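Local coordinates for probable sugar ABC transporter, sugar-binding protein (Streptococcus pneumoniae, PDB 2W7Y) that probably delivers host sugars to an ABC transporter for uptake, and binds the blood group A-trisaccharide, at residues 199-204 with 251-256. Sequence-based numbering, arbitrary orientation.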
# COMPACT_ATOMS: atom_id res chain seq x y z
N TYR A 199 -11.47 20.61 3.86
CA TYR A 199 -11.74 19.55 4.81
C TYR A 199 -10.42 18.95 5.28
O TYR A 199 -9.38 19.15 4.63
CB TYR A 199 -12.69 18.48 4.24
CG TYR A 199 -12.19 17.73 3.02
CD1 TYR A 199 -12.35 18.26 1.73
CD2 TYR A 199 -11.60 16.48 3.14
CE1 TYR A 199 -11.91 17.56 0.60
CE2 TYR A 199 -11.16 15.77 2.02
CZ TYR A 199 -11.32 16.32 0.76
OH TYR A 199 -10.88 15.62 -0.34
N ALA A 200 -10.44 18.26 6.41
CA ALA A 200 -9.22 17.77 7.05
C ALA A 200 -8.52 16.71 6.20
O ALA A 200 -7.40 16.93 5.71
CB ALA A 200 -9.53 17.24 8.44
N PHE A 201 -9.17 15.56 6.01
CA PHE A 201 -8.64 14.47 5.20
C PHE A 201 -9.75 13.67 4.53
O PHE A 201 -10.91 13.72 4.95
CB PHE A 201 -7.75 13.54 6.06
CG PHE A 201 -8.42 13.01 7.30
CD1 PHE A 201 -8.28 13.67 8.52
CD2 PHE A 201 -9.17 11.83 7.26
CE1 PHE A 201 -8.90 13.19 9.68
CE2 PHE A 201 -9.79 11.34 8.41
CZ PHE A 201 -9.65 12.01 9.63
N GLY A 202 -9.39 12.94 3.48
CA GLY A 202 -10.29 11.96 2.88
C GLY A 202 -10.36 10.69 3.72
O GLY A 202 -9.33 10.18 4.16
N ALA A 203 -11.57 10.19 3.93
CA ALA A 203 -11.78 8.95 4.66
C ALA A 203 -12.35 7.86 3.75
O ALA A 203 -12.87 8.15 2.68
CB ALA A 203 -12.70 9.18 5.86
N GLY A 204 -12.24 6.61 4.18
CA GLY A 204 -12.60 5.46 3.36
C GLY A 204 -11.46 4.47 3.44
O GLY A 204 -11.11 4.02 4.53
N GLN A 251 -15.77 10.39 12.21
CA GLN A 251 -17.09 10.99 12.39
C GLN A 251 -16.99 12.52 12.50
O GLN A 251 -17.80 13.24 11.92
CB GLN A 251 -17.78 10.40 13.62
CG GLN A 251 -19.30 10.54 13.61
CD GLN A 251 -19.96 9.76 14.73
OE1 GLN A 251 -19.73 10.03 15.91
NE2 GLN A 251 -20.79 8.79 14.37
N ALA A 252 -15.98 12.99 13.22
CA ALA A 252 -15.67 14.41 13.34
C ALA A 252 -15.22 15.00 12.00
O ALA A 252 -15.42 16.19 11.74
CB ALA A 252 -14.60 14.64 14.40
N ASN A 253 -14.62 14.16 11.17
CA ASN A 253 -14.15 14.54 9.83
C ASN A 253 -15.30 14.85 8.86
O ASN A 253 -15.11 15.55 7.87
CB ASN A 253 -13.24 13.45 9.26
CG ASN A 253 -12.49 13.90 8.02
OD1 ASN A 253 -11.73 14.87 8.05
ND2 ASN A 253 -12.69 13.18 6.92
N GLY A 254 -16.49 14.34 9.17
CA GLY A 254 -17.68 14.58 8.36
C GLY A 254 -18.05 13.42 7.46
O GLY A 254 -17.18 12.85 6.78
N SER A 255 -19.34 13.08 7.43
CA SER A 255 -19.88 12.01 6.58
C SER A 255 -19.72 12.32 5.09
O SER A 255 -19.64 11.41 4.26
CB SER A 255 -21.35 11.77 6.91
OG SER A 255 -22.12 12.96 6.77
N LYS A 256 -19.66 13.61 4.78
CA LYS A 256 -19.46 14.11 3.42
C LYS A 256 -18.09 13.72 2.86
O LYS A 256 -17.90 13.63 1.65
CB LYS A 256 -19.60 15.63 3.43
CG LYS A 256 -19.86 16.29 2.09
CD LYS A 256 -19.47 17.77 2.12
CE LYS A 256 -20.33 18.56 3.10
NZ LYS A 256 -19.56 19.67 3.74
O HOH W 1 -12.93 17.58 7.60
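The carboxamide oxygen OD1 of N253 is gripped by two donors: the backbone N of F201 gives it a weak hydrogen bond of 3.3 Å, and NH2 of R193, at the end of helix 182-193, supplies the other. ND2 of N253 makes the shorter bond, 2.7 Å to the carbonyl O of F201. This oxygen lies close to the plane of the N253 amide, whereas ND2 itself is tilted 28° from the plane of the F201 carbonyl. One asparagine side chain thus pairs with both the N-H and the C=O of a single residue, much as a neighbouring strand would. N253 reaches the 199-204 chain because its CG points away from the backbone N (chi1 -168°). The amide lies flat on one face of the F201 ring, the two planes only 5° apart, with N253 OD1 3.6 Å above the ring plane and over its centre. F201 folds back over its own backbone, CG sitting between N and the carbonyl carbon. CB of A200 packs against OD1 of N253 at 3.3 Å, and the more distant CB of A203 lies beside ND2. A water extends the link, accepting from A200 N at 2.8 Å and donating to N253 O. The F201 ring meets F278 edge to face and touches I250 of helix 237-252. G254, with positive phi, turns the chain away just after N253. The result is backbone mimicry by an asparagine near the end of helix 237-252, joining that helix to the short strand 199-201 in a solute-binding protein fold, with the A203 side chain about 13 Å from the bound 2-acetamido-2-deoxy-alpha-D-galactopyranose.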